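Local coordinates for protein A151R (African swine fever virus Georgia 2007/1, PDB 7CMA) that binds zinc and is a non-structural viral protein of unsettled biochemical role, possibly an oxygenase, at residues K3-I6 with V7-L11; I75-M78 with I79-I83; L32-T35 with K36-V39; I84-P87 with Q88-I92; F132-R135 with S136-C139. All coordinates share one frame; numbering follows the deposited sequence.

Interaction 1: residues K3-I6 with V7-L11; sequences KKII and VMMAL
The first turns of the N-terminal helix 3-28 are knit by four successive i to i+4 backbone hydrogen bonds, and the residues they bring together, K4 with M8 and I5 with M9, touch along one flank. V7 N donates to K3 O at 2.9 Å and M8 N to K4 O at 2.9 Å; M9 N then reaches I5 O, and the last, A10 N to I6 O, is slightly longer at 3.1 Å. Two methionines supply most of the side-chain contact. The chain of M8 folds back at its last torsion (chi3 -81°), which carries its methyl CE under the lysine: CE lies 3.8 Å from K4 CE and closer still, 3.3 Å, to the carbonyl oxygen K4 O. K4 itself runs extended, its methylenes passing at a slant over that methyl. One residue on, the sulfur of M9 is what meets I5, with SD 4.0 Å from the branch methyl CG2, while M9 CG rests 3.3 Å from I5 O. With chi1 at -68°, CG1 of I5 stands beside the backbone N and CG2 trans to it, where it meets the sulfur. I5 is buried, whereas K3, K4, I6 and V7 are largely exposed. The methionine flank faces the second subunit: M9 packs on L12 of that subunit, I5 and M8 pack on its E15, and K4 NZ makes a long, weak ion pair with the same glutamate. Further along, the helix runs beside helix 72-84, and strand 30-35 follows its C-terminal end.

Interaction 2: residues I75-M78 with I79-I83; sequences IAKM and IYNWI
I75 and I79, one turn apart in helix 72-84, form the buried side of this contact, packed in by other parts of the fold. The branch methyl CG2 of I75 meets the terminal CD1 of I79 at 4.0 Å, the two side chains slanting across each other. I79 keeps CG1 beside its backbone N (chi1 -65°), and this lays CG1 against the carbonyl oxygen I75 O at 3.3 Å. The same oxygen takes the hydrogen bond from I79 N at 2.8 Å, with the donor nearly along the C=O axis. Three more i to i+4 bonds follow: Y80 N to A76 O, N81 N to K77 O, and W82 N to M78 O at 3.1 Å. The solvent side is made by K77 and M78, both exposed. K77 and N81 run side by side in the same direction, and their closest side-chain approach, K77 CG to N81 ND2, is 4.0 Å. The N81 amide hangs over K77 O without bonding to it, ND2 being 3.4 Å away at a poor angle. M78 reaches outward as an extended chain. The buried side is covered by several elements: I75 packs on L25, A76 on I21 and Y80 on K14 and I18 of helix 3-28, I79 on I92 of strand 90-94, and W82 on L33 and T35 of strand 30-35. Helix 72-84 is thus wedged between the long N-terminal helix and the five-stranded antiparallel sheet.

Interaction 3: residues L32-T35 with K36-V39; sequences LLLT and KNIV
Backbone hydrogen bonds close this turn: T35 N gives to I38 O at 2.9 Å, and I38 N returns to T35 O at 3.1 Å, the second donor standing well above the carbonyl plane. Two CA-H...O contacts accompany them, L34 CA to I38 O at 3.2 Å and V39 CA to L33 O at 3.4 Å. Residues T35 to I38 make a type I' turn, with K36 and N37 both in the left-handed region, and it joins strands 30-35 and 38-46 as a beta hairpin; L34 and V39 are a non-hydrogen-bonded pair whose side chains share one face. Apolar contact is concentrated there. L34 CD2 touches V39 CG2 at 3.9 Å, while the other valine methyl, CG1, sits anti to the backbone N (chi1 178°) and reaches L32 CD2 at 4.1 Å. Beside them the N37 amide lies alongside L34, its OD1 3.7 Å from L34 CD2; N37 ND2 is bonded to H130 O. One water accepts from N37 N at 2.9 Å and gives a weak bond to L34 O. On the other face, T35 packs on W82 of helix 72-84 and has its polar partner in N90.

Interaction 4: residues I84-P87 with Q88-I92; sequences IKNP and QNNKI
N86 O is the acceptor round which a type I beta turn, N86 to N89, closes, taking two backbone donors from the residues after P87. N89 N makes the i to i+3 bond of the turn: its N-H is the straighter, 166°, but at 3.2 Å it stands above the carbonyl plane instead of meeting a lone pair. N90 N adds an i to i+4 bond to the same oxygen and lies nearly in line with the carbonyl bond at 3.1 Å, although its own N-H is bent. Q88 N, also near, is badly angled and makes no bond. The side chain of N86 adds a weak tie: its OD1 accepts from N89 ND2 at 3.0 Å. The two amides slant past each other with planes 78° apart, so neither stacks on the other. With chi1 near trans, the N86 amide is directed at N89. The turn follows the C-terminal end of helix 72-84 and delivers the chain into strand 90-94, which pairs with strand 30-35 in the antiparallel sheet. N90, buried at the start of that strand, has both ends of its amide engaged: OD1 bonds to T35 OG1 on strand 30-35, and ND2 donates to W82 O in the helix. Between them the amide ties helix to sheet. Its flank also packs on N86, with ND2 3.7 Å from N86 CB and N90 CB 3.4 Å from N86 O. N89 OD1 receives a weak bond from K36 NZ, and K85 NZ gives to N81 O back in the helix.

Interaction 5: residues F132-R135 with S136-C139; sequences FNDR and SIWC. With ZN (zinc ion), chain C.
The rings of F132 and W138 form an offset stack, the phenyl lying over one face of the indole's six-membered ring with centroids 4.1 Å apart and planes at 10°. Each is displaced toward the other's rim: CE1 of F132 sits over the indole, and W138 CZ2 over the phenyl. F132 CZ approaches W138 CH2 to 3.5 Å. The edge of the indole faces backbone oxygens, D134 O coming 3.2 Å from W138 CD1 with R135 O also near the plane. W138 NE1 has its bond elsewhere, to I131 O. F132 also meets W93 of strand 90-94, whose ring is turned about 45° to it. Between F132 and W138 in sequence the chain doubles back, and W138 N closes the loop on R135 O at 3.2 Å, from above the carbonyl plane. This loop leads to a zinc site of three cysteines and one histidine: C139 SG binds the zinc at 2.4 Å, and H109, C116 and C142 complete the shell. C139 and C142 form its CxxC pair, and I137 and C139 bond through their backbones to Y108 of strand 107-109. At the outer bend D134 OD1 accepts twice from S136, from OG at 2.8 Å and, in an Asx turn, from N at 3.2 Å, both on the same face of the carboxylate. With CG of D134 trans to the backbone N (chi1 180°) the carboxylate reaches S136 and I137, OD2 coming 3.9 Å from I137 CG2. R135 stretches the other way, its NH2 bonding to I151 O and F148 O.

Interactions 2, 3 and 4 form one connected block, with interaction 2 centred about 14 Å from interaction 3 and about 10 Å from interaction 4. W82 is the hub: its CH2 lies 3.2 Å from L34 O and 3.4 Å from K91 O. Strand pairing joins the other two directly, with L34 N 2.8 Å from K91 O. Interaction 1 lies farther out at the subunit interface and meets the block where A10 O comes 4.1 Å from Y80 OH. Interaction 5 carries C139, one of the four zinc ligands, and touches interaction 3 through N37 ND2, 3.4 Å from N133 CB; the centres of these two are about 16 Å apart.

Interaction 1: residues K3-I6 with V7-L11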
loop_
_atom_site.group_PDB
_atom_site.type_symbol
_atom_site.label_atom_id
_atom_site.label_comp_id
_atom_site.label_asym_id
_atom_site.label_seq_id
_atom_site.Cartn_x
_atom_site.Cartn_y
_atom_site.Cartn_z
ATOM N N LYS A 3 -5.425 10.492 12.074
ATOM C CA LYS A 3 -4.929 9.543 13.106
ATOM C C LYS A 3 -5.619 8.188 12.914
ATOM O O LYS A 3 -4.939 7.154 13.061
ATOM C CB LYS A 3 -5.183 10.097 14.512
ATOM C CG LYS A 3 -4.396 9.417 15.626
ATOM C CD LYS A 3 -4.935 9.698 17.017
ATOM C CE LYS A 3 -5.117 11.174 17.303
ATOM N NZ LYS A 3 -3.820 11.856 17.530
ATOM N N LYS A 4 -6.915 8.202 12.586
ATOM C CA LYS A 4 -7.725 6.972 12.390
ATOM C C LYS A 4 -7.140 6.168 11.224
ATOM O O LYS A 4 -7.130 4.921 11.310
ATOM C CB LYS A 4 -9.194 7.325 12.141
ATOM C CG LYS A 4 -10.194 6.308 12.672
ATOM C CD LYS A 4 -11.536 6.359 11.977
ATOM C CE LYS A 4 -12.257 5.030 11.984
ATOM N NZ LYS A 4 -13.178 4.904 10.830
ATOM N N ILE A 5 -6.605 6.857 10.215
ATOM C CA ILE A 5 -5.989 6.207 9.020
ATOM C C ILE A 5 -4.627 5.621 9.423
ATOM O O ILE A 5 -4.318 4.506 8.980
ATOM C CB ILE A 5 -5.880 7.200 7.843
ATOM C CG1 ILE A 5 -7.260 7.579 7.302
ATOM C CG2 ILE A 5 -4.976 6.648 6.749
ATOM C CD1 ILE A 5 -7.228 8.563 6.148
ATOM N N ILE A 6 -3.899 6.289 10.324
ATOM C CA ILE A 6 -2.559 5.802 10.779
ATOM C C ILE A 6 -2.765 4.551 11.646
ATOM O O ILE A 6 -2.056 3.558 11.409
ATOM C CB ILE A 6 -1.769 6.904 11.520
ATOM C CG1 ILE A 6 -0.768 7.606 10.597
ATOM C CG2 ILE A 6 -1.080 6.334 12.754
ATOM C CD1 ILE A 6 -1.399 8.520 9.572
ATOM N N VAL A 7 -3.833 4.539 12.453
ATOM C CA VAL A 7 -4.222 3.371 13.301
ATOM C C VAL A 7 -4.669 2.225 12.388
ATOM O O VAL A 7 -4.148 1.102 12.548
ATOM C CB VAL A 7 -5.320 3.749 14.313
ATOM C CG1 VAL A 7 -5.990 2.522 14.916
ATOM C CG2 VAL A 7 -4.777 4.651 15.411
ATOM N N MET A 8 -5.520 2.519 11.404
ATOM C CA MET A 8 -6.037 1.496 10.462
ATOM C C MET A 8 -4.862 0.857 9.714
ATOM O O MET A 8 -4.875 -0.368 9.548
ATOM C CB MET A 8 -7.016 2.108 9.456
ATOM C CG MET A 8 -8.462 1.784 9.760
ATOM S SD MET A 8 -9.600 2.562 8.587
ATOM C CE MET A 8 -9.675 4.204 9.289
ATOM N N MET A 9 -3.872 1.659 9.314
ATOM C CA MET A 9 -2.683 1.185 8.563
ATOM C C MET A 9 -1.867 0.240 9.455
ATOM O O MET A 9 -1.380 -0.776 8.932
ATOM C CB MET A 9 -1.802 2.353 8.110
ATOM C CG MET A 9 -2.282 3.011 6.818
ATOM S SD MET A 9 -1.514 4.638 6.546
ATOM C CE MET A 9 0.179 4.144 6.229
ATOM N N ALA A 10 -1.747 0.553 10.752
ATOM C CA ALA A 10 -0.960 -0.263 11.714
ATOM C C ALA A 10 -1.669 -1.601 11.969
ATOM O O ALA A 10 -0.970 -2.628 12.068
ATOM C CB ALA A 10 -0.749 0.501 12.998
ATOM N N LEU A 11 -2.999 -1.588 12.096
ATOM C CA LEU A 11 -3.800 -2.813 12.370
ATOM C C LEU A 11 -3.820 -3.691 11.114
ATOM O O LEU A 11 -3.832 -4.923 11.257
ATOM C CB LEU A 11 -5.215 -2.420 12.803
ATOM C CG LEU A 11 -5.314 -1.727 14.162
ATOM C CD1 LEU A 11 -6.767 -1.572 14.588
ATOM C CD2 LEU A 11 -4.525 -2.485 15.220
#

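Interaction 2: residues I75-M78 with I79-I83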
loop_
_atom_site.group_PDB
_atom_site.type_symbol
_atom_site.label_atom_id
_atom_site.label_comp_id
_atom_site.label_asym_id
_atom_site.label_seq_id
_atom_site.Cartn_x
_atom_site.Cartn_y
_atom_site.Cartn_z
ATOM N N ILE A 75 0.406 -18.205 18.276
ATOM C CA ILE A 75 1.892 -18.060 18.315
ATOM C C ILE A 75 2.297 -16.925 17.371
ATOM O O ILE A 75 3.067 -16.048 17.807
ATOM C CB ILE A 75 2.601 -19.380 17.959
ATOM C CG1 ILE A 75 2.065 -20.550 18.788
ATOM C CG2 ILE A 75 4.111 -19.222 18.089
ATOM C CD1 ILE A 75 3.111 -21.551 19.206
ATOM N N ALA A 76 1.697 -16.875 16.179
ATOM C CA ALA A 76 1.941 -15.795 15.195
ATOM C C ALA A 76 1.723 -14.429 15.857
ATOM O O ALA A 76 2.524 -13.517 15.596
ATOM C CB ALA A 76 1.050 -15.974 13.997
ATOM N N LYS A 77 0.654 -14.292 16.649
ATOM C CA LYS A 77 0.300 -13.028 17.354
ATOM C C LYS A 77 1.363 -12.708 18.411
ATOM O O LYS A 77 1.764 -11.540 18.497
ATOM C CB LYS A 77 -1.082 -13.142 18.003
ATOM C CG LYS A 77 -1.612 -11.854 18.618
ATOM C CD LYS A 77 -3.118 -11.831 18.769
ATOM C CE LYS A 77 -3.844 -12.370 17.553
ATOM N NZ LYS A 77 -5.267 -12.664 17.846
ATOM N N MET A 78 1.788 -13.714 19.186
ATOM C CA MET A 78 2.867 -13.581 20.204
ATOM C C MET A 78 4.152 -13.102 19.525
ATOM O O MET A 78 4.821 -12.207 20.082
ATOM C CB MET A 78 3.143 -14.918 20.903
ATOM C CG MET A 78 2.078 -15.315 21.907
ATOM S SD MET A 78 2.163 -17.075 22.346
ATOM C CE MET A 78 1.099 -17.108 23.788
ATOM N N ILE A 79 4.465 -13.649 18.348
ATOM C CA ILE A 79 5.703 -13.299 17.594
ATOM C C ILE A 79 5.585 -11.861 17.061
ATOM O O ILE A 79 6.568 -11.115 17.196
ATOM C CB ILE A 79 5.986 -14.325 16.479
ATOM C CG1 ILE A 79 6.298 -15.707 17.060
ATOM C CG2 ILE A 79 7.102 -13.834 15.569
ATOM C CD1 ILE A 79 6.459 -16.790 16.023
ATOM N N TYR A 80 4.399 -11.452 16.587
ATOM C CA TYR A 80 4.162 -10.052 16.133
ATOM C C TYR A 80 4.323 -9.085 17.314
ATOM O O TYR A 80 4.918 -8.017 17.136
ATOM C CB TYR A 80 2.772 -9.876 15.518
ATOM C CG TYR A 80 2.368 -8.433 15.339
ATOM C CD1 TYR A 80 2.805 -7.702 14.247
ATOM C CD2 TYR A 80 1.646 -7.763 16.318
ATOM C CE1 TYR A 80 2.502 -6.357 14.107
ATOM C CE2 TYR A 80 1.297 -6.429 16.172
ATOM C CZ TYR A 80 1.743 -5.719 15.072
ATOM O OH TYR A 80 1.417 -4.401 14.931
ATOM N N ASN A 81 3.784 -9.447 18.480
ATOM C CA ASN A 81 3.814 -8.579 19.690
ATOM C C ASN A 81 5.271 -8.360 20.116
ATOM O O ASN A 81 5.627 -7.199 20.386
ATOM C CB ASN A 81 2.948 -9.150 20.814
ATOM C CG ASN A 81 1.467 -8.936 20.575
ATOM O OD1 ASN A 81 1.074 -8.061 19.805
ATOM N ND2 ASN A 81 0.639 -9.749 21.205
ATOM N N TRP A 82 6.120 -9.375 19.932
ATOM C CA TRP A 82 7.586 -9.299 20.183
ATOM C C TRP A 82 8.241 -8.361 19.158
ATOM O O TRP A 82 9.084 -7.539 19.559
ATOM C CB TRP A 82 8.205 -10.702 20.156
ATOM C CG TRP A 82 9.703 -10.724 20.186
ATOM C CD1 TRP A 82 10.504 -10.602 21.285
ATOM C CD2 TRP A 82 10.581 -11.036 19.088
ATOM N NE1 TRP A 82 11.819 -10.733 20.930
ATOM C CE2 TRP A 82 11.898 -11.025 19.594
ATOM C CE3 TRP A 82 10.389 -11.261 17.722
ATOM C CZ2 TRP A 82 13.011 -11.244 18.781
ATOM C CZ3 TRP A 82 11.486 -11.495 16.924
ATOM C CH2 TRP A 82 12.779 -11.465 17.444
ATOM N N ILE A 83 7.888 -8.503 17.878
ATOM C CA ILE A 83 8.492 -7.693 16.777
ATOM C C ILE A 83 8.169 -6.215 17.020
ATOM O O ILE A 83 9.100 -5.396 16.972
ATOM C CB ILE A 83 8.000 -8.161 15.396
ATOM C CG1 ILE A 83 8.667 -9.475 14.968
ATOM C CG2 ILE A 83 8.207 -7.064 14.361
ATOM C CD1 ILE A 83 7.960 -10.177 13.824
#

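Interaction 3: residues L32-T35 with K36-V39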
loop_
_atom_site.group_PDB
_atom_site.type_symbol
_atom_site.label_atom_id
_atom_site.label_comp_id
_atom_site.label_asym_id
_atom_site.label_seq_id
_atom_site.Cartn_x
_atom_site.Cartn_y
_atom_site.Cartn_z
ATOM N N LEU A 32 13.083 -19.058 13.970
ATOM C CA LEU A 32 14.133 -18.481 14.845
ATOM C C LEU A 32 13.832 -16.997 15.083
ATOM O O LEU A 32 13.488 -16.294 14.113
ATOM C CB LEU A 32 15.496 -18.681 14.173
ATOM C CG LEU A 32 15.948 -20.133 14.034
ATOM C CD1 LEU A 32 17.257 -20.227 13.259
ATOM C CD2 LEU A 32 16.088 -20.792 15.398
ATOM N N LEU A 33 13.890 -16.565 16.342
ATOM C CA LEU A 33 13.733 -15.143 16.740
ATOM C C LEU A 33 15.119 -14.528 16.957
ATOM O O LEU A 33 15.930 -15.137 17.685
ATOM C CB LEU A 33 12.883 -15.082 18.013
ATOM C CG LEU A 33 11.385 -15.335 17.820
ATOM C CD1 LEU A 33 11.096 -16.817 17.651
ATOM C CD2 LEU A 33 10.586 -14.773 18.985
ATOM N N LEU A 34 15.425 -13.442 16.239
ATOM C CA LEU A 34 16.757 -12.784 16.283
ATOM C C LEU A 34 16.604 -11.341 16.788
ATOM O O LEU A 34 15.679 -10.639 16.321
ATOM C CB LEU A 34 17.389 -12.839 14.889
ATOM C CG LEU A 34 17.811 -14.229 14.412
ATOM C CD1 LEU A 34 16.740 -14.845 13.524
ATOM C CD2 LEU A 34 19.148 -14.176 13.679
ATOM N N THR A 35 17.462 -10.932 17.725
ATOM C CA THR A 35 17.592 -9.527 18.200
ATOM C C THR A 35 19.011 -9.023 17.891
ATOM O O THR A 35 19.972 -9.733 18.236
ATOM C CB THR A 35 17.226 -9.410 19.687
ATOM O OG1 THR A 35 15.843 -9.729 19.842
ATOM C CG2 THR A 35 17.474 -8.026 20.251
ATOM N N LYS A 36 19.114 -8.010 17.023
ATOM C CA LYS A 36 20.394 -7.530 16.432
ATOM C C LYS A 36 21.145 -8.718 15.819
ATOM O O LYS A 36 22.380 -8.760 15.932
ATOM C CB LYS A 36 21.228 -6.817 17.500
ATOM C CG LYS A 36 20.585 -5.565 18.081
ATOM C CD LYS A 36 21.451 -4.856 19.102
ATOM C CE LYS A 36 20.932 -3.481 19.471
ATOM N NZ LYS A 36 20.517 -2.708 18.276
ATOM N N ASN A 37 20.431 -9.567 15.076
ATOM C CA ASN A 37 21.033 -10.633 14.240
ATOM C C ASN A 37 21.780 -11.611 15.155
ATOM O O ASN A 37 22.779 -12.199 14.705
ATOM C CB ASN A 37 21.941 -10.047 13.157
ATOM C CG ASN A 37 21.997 -10.901 11.910
ATOM O OD1 ASN A 37 21.087 -11.689 11.653
ATOM N ND2 ASN A 37 23.060 -10.756 11.138
ATOM N N ILE A 38 21.216 -11.861 16.338
ATOM C CA ILE A 38 21.624 -12.934 17.291
ATOM C C ILE A 38 20.372 -13.731 17.661
ATOM O O ILE A 38 19.375 -13.099 18.042
ATOM C CB ILE A 38 22.300 -12.330 18.539
ATOM C CG1 ILE A 38 23.540 -11.507 18.172
ATOM C CG2 ILE A 38 22.621 -13.412 19.558
ATOM C CD1 ILE A 38 23.808 -10.348 19.104
ATOM N N VAL A 39 20.391 -15.049 17.444
ATOM C CA VAL A 39 19.261 -15.963 17.785
ATOM C C VAL A 39 19.066 -15.948 19.304
ATOM O O VAL A 39 20.035 -16.230 20.021
ATOM C CB VAL A 39 19.508 -17.392 17.268
ATOM C CG1 VAL A 39 18.380 -18.329 17.669
ATOM C CG2 VAL A 39 19.721 -17.418 15.765
HETATM O O HOH W 1 17.742 -9.254 14.149
#

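Interaction 4: residues I84-P87 with Q88-I92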
loop_
_atom_site.group_PDB
_atom_site.type_symbol
_atom_site.label_atom_id
_atom_site.label_comp_id
_atom_site.label_asym_id
_atom_site.label_seq_id
_atom_site.Cartn_x
_atom_site.Cartn_y
_atom_site.Cartn_z
ATOM N N ILE A 84 6.884 -5.888 17.185
ATOM C CA ILE A 84 6.369 -4.493 17.051
ATOM C C ILE A 84 6.906 -3.635 18.204
ATOM O O ILE A 84 6.955 -2.397 18.033
ATOM C CB ILE A 84 4.828 -4.478 16.992
ATOM C CG1 ILE A 84 4.308 -3.192 16.341
ATOM C CG2 ILE A 84 4.232 -4.699 18.375
ATOM C CD1 ILE A 84 4.877 -2.924 14.960
ATOM N N LYS A 85 7.389 -4.274 19.278
ATOM C CA LYS A 85 7.948 -3.589 20.480
ATOM C C LYS A 85 9.316 -2.985 20.138
ATOM O O LYS A 85 9.705 -1.985 20.774
ATOM C CB LYS A 85 8.071 -4.573 21.650
ATOM C CG LYS A 85 6.768 -4.913 22.363
ATOM C CD LYS A 85 5.674 -3.887 22.160
ATOM C CE LYS A 85 4.349 -4.310 22.761
ATOM N NZ LYS A 85 3.704 -5.382 21.962
ATOM N N ASN A 86 10.035 -3.601 19.200
ATOM C CA ASN A 86 11.436 -3.233 18.873
ATOM C C ASN A 86 11.705 -3.567 17.409
ATOM O O ASN A 86 12.535 -4.423 17.104
ATOM C CB ASN A 86 12.420 -3.931 19.815
ATOM C CG ASN A 86 13.838 -3.434 19.650
ATOM O OD1 ASN A 86 14.075 -2.453 18.955
ATOM N ND2 ASN A 86 14.789 -4.137 20.240
ATOM N N PRO A 87 10.974 -2.941 16.459
ATOM C CA PRO A 87 10.863 -3.467 15.098
ATOM C C PRO A 87 12.167 -3.355 14.294
ATOM O O PRO A 87 12.260 -3.982 13.259
ATOM C CB PRO A 87 9.757 -2.605 14.467
ATOM C CG PRO A 87 9.811 -1.302 15.245
ATOM C CD PRO A 87 10.206 -1.702 16.653
ATOM N N GLN A 88 13.112 -2.539 14.764
ATOM C CA GLN A 88 14.386 -2.238 14.053
ATOM C C GLN A 88 15.439 -3.303 14.388
ATOM O O GLN A 88 16.524 -3.265 13.776
ATOM C CB GLN A 88 14.897 -0.846 14.428
ATOM C CG GLN A 88 14.964 0.116 13.249
ATOM C CD GLN A 88 13.994 1.266 13.380
ATOM O OE1 GLN A 88 14.013 2.209 12.591
ATOM N NE2 GLN A 88 13.130 1.190 14.379
ATOM N N ASN A 89 15.182 -4.142 15.396
ATOM C CA ASN A 89 16.218 -5.079 15.914
ATOM C C ASN A 89 15.659 -6.501 15.968
ATOM O O ASN A 89 16.467 -7.430 16.037
ATOM C CB ASN A 89 16.752 -4.634 17.274
ATOM C CG ASN A 89 17.343 -3.243 17.230
ATOM O OD1 ASN A 89 18.080 -2.910 16.308
ATOM N ND2 ASN A 89 16.940 -2.394 18.160
ATOM N N ASN A 90 14.334 -6.657 15.965
ATOM C CA ASN A 90 13.657 -7.969 16.163
ATOM C C ASN A 90 13.201 -8.511 14.806
ATOM O O ASN A 90 12.252 -7.945 14.209
ATOM C CB ASN A 90 12.494 -7.872 17.151
ATOM C CG ASN A 90 12.952 -7.715 18.587
ATOM O OD1 ASN A 90 14.151 -7.783 18.876
ATOM N ND2 ASN A 90 12.000 -7.630 19.504
ATOM N N LYS A 91 13.879 -9.550 14.323
ATOM C CA LYS A 91 13.563 -10.202 13.028
ATOM C C LYS A 91 13.392 -11.696 13.261
ATOM O O LYS A 91 13.891 -12.192 14.279
ATOM C CB LYS A 91 14.666 -9.919 12.009
ATOM C CG LYS A 91 14.800 -8.465 11.598
ATOM C CD LYS A 91 15.735 -8.263 10.431
ATOM C CE LYS A 91 16.078 -6.809 10.192
ATOM N NZ LYS A 91 16.949 -6.650 9.005
ATOM N N ILE A 92 12.753 -12.390 12.320
ATOM C CA ILE A 92 12.499 -13.846 12.455
ATOM C C ILE A 92 13.027 -14.560 11.211
ATOM O O ILE A 92 13.000 -13.964 10.112
ATOM C CB ILE A 92 11.006 -14.125 12.709
ATOM C CG1 ILE A 92 10.125 -13.638 11.556
ATOM C CG2 ILE A 92 10.575 -13.527 14.041
ATOM C CD1 ILE A 92 8.806 -14.365 11.455
#

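Interaction 5: residues F132-R135 with S136-C139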
loop_
_atom_site.group_PDB
_atom_site.type_symbol
_atom_site.label_atom_id
_atom_site.label_comp_id
_atom_site.label_asym_id
_atom_site.label_seq_id
_atom_site.Cartn_x
_atom_site.Cartn_y
_atom_site.Cartn_z
ATOM N N PHE A 132 21.560 -13.027 5.630
ATOM C CA PHE A 132 20.328 -12.546 4.950
ATOM C C PHE A 132 19.816 -11.264 5.621
ATOM O O PHE A 132 18.942 -10.601 5.044
ATOM C CB PHE A 132 19.263 -13.644 4.936
ATOM C CG PHE A 132 19.558 -14.767 3.980
ATOM C CD1 PHE A 132 19.324 -14.617 2.622
ATOM C CD2 PHE A 132 20.229 -15.901 4.412
ATOM C CE1 PHE A 132 19.627 -15.641 1.740
ATOM C CE2 PHE A 132 20.558 -16.912 3.525
ATOM C CZ PHE A 132 20.260 -16.776 2.189
ATOM N N ASN A 133 20.440 -10.864 6.733
ATOM C CA ASN A 133 20.083 -9.637 7.493
ATOM C C ASN A 133 20.213 -8.410 6.577
ATOM O O ASN A 133 19.362 -7.529 6.672
ATOM C CB ASN A 133 20.939 -9.499 8.752
ATOM C CG ASN A 133 20.507 -8.358 9.642
ATOM O OD1 ASN A 133 21.324 -7.513 10.007
ATOM N ND2 ASN A 133 19.240 -8.346 10.022
ATOM N N ASP A 134 21.275 -8.339 5.767
ATOM C CA ASP A 134 21.501 -7.228 4.804
ATOM C C ASP A 134 21.048 -7.671 3.404
ATOM O O ASP A 134 21.769 -8.457 2.771
ATOM C CB ASP A 134 22.969 -6.784 4.806
ATOM C CG ASP A 134 23.276 -5.648 3.841
ATOM O OD1 ASP A 134 22.330 -5.041 3.333
ATOM O OD2 ASP A 134 24.464 -5.334 3.669
ATOM N N ARG A 135 19.931 -7.123 2.915
ATOM C CA ARG A 135 19.265 -7.566 1.662
ATOM C C ARG A 135 20.029 -7.018 0.452
ATOM O O ARG A 135 19.882 -7.590 -0.643
ATOM C CB ARG A 135 17.803 -7.116 1.659
ATOM C CG ARG A 135 16.968 -7.770 2.751
ATOM C CD ARG A 135 15.517 -7.352 2.693
ATOM N NE ARG A 135 14.681 -8.181 3.545
ATOM C CZ ARG A 135 13.358 -8.089 3.602
ATOM N NH1 ARG A 135 12.734 -7.192 2.861
ATOM N NH2 ARG A 135 12.669 -8.880 4.405
ATOM N N SER A 136 20.862 -5.997 0.668
ATOM C CA SER A 136 21.609 -5.300 -0.412
ATOM C C SER A 136 22.571 -6.205 -1.183
ATOM O O SER A 136 22.857 -5.878 -2.332
ATOM C CB SER A 136 22.365 -4.141 0.175
ATOM O OG SER A 136 23.549 -4.573 0.814
ATOM N N ILE A 137 23.053 -7.280 -0.575
ATOM C CA ILE A 137 24.097 -8.118 -1.226
ATOM C C ILE A 137 23.449 -9.256 -2.010
ATOM O O ILE A 137 24.189 -9.995 -2.652
ATOM C CB ILE A 137 25.054 -8.648 -0.143
ATOM C CG1 ILE A 137 24.404 -9.698 0.755
ATOM C CG2 ILE A 137 25.633 -7.507 0.673
ATOM C CD1 ILE A 137 25.316 -10.217 1.829
ATOM N N TRP A 138 22.122 -9.347 -2.006
ATOM C CA TRP A 138 21.422 -10.514 -2.606
ATOM C C TRP A 138 20.912 -10.251 -4.024
ATOM O O TRP A 138 20.346 -9.180 -4.253
ATOM C CB TRP A 138 20.342 -11.018 -1.645
ATOM C CG TRP A 138 20.961 -11.569 -0.406
ATOM C CD1 TRP A 138 21.134 -10.937 0.788
ATOM C CD2 TRP A 138 21.572 -12.859 -0.274
ATOM N NE1 TRP A 138 21.793 -11.755 1.662
ATOM C CE2 TRP A 138 22.077 -12.938 1.038
ATOM C CE3 TRP A 138 21.719 -13.957 -1.126
ATOM C CZ2 TRP A 138 22.727 -14.072 1.509
ATOM C CZ3 TRP A 138 22.360 -15.078 -0.657
ATOM C CH2 TRP A 138 22.866 -15.126 0.639
ATOM N N CYS A 139 21.109 -11.215 -4.928
ATOM C CA CYS A 139 20.684 -11.099 -6.349
ATOM C C CYS A 139 19.163 -10.948 -6.428
ATOM O O CYS A 139 18.474 -11.820 -5.912
ATOM C CB CYS A 139 21.166 -12.324 -7.118
ATOM S SG CYS A 139 20.526 -12.498 -8.801
HETATM ZN ZN ZN C . 20.923 -14.822 -8.945
#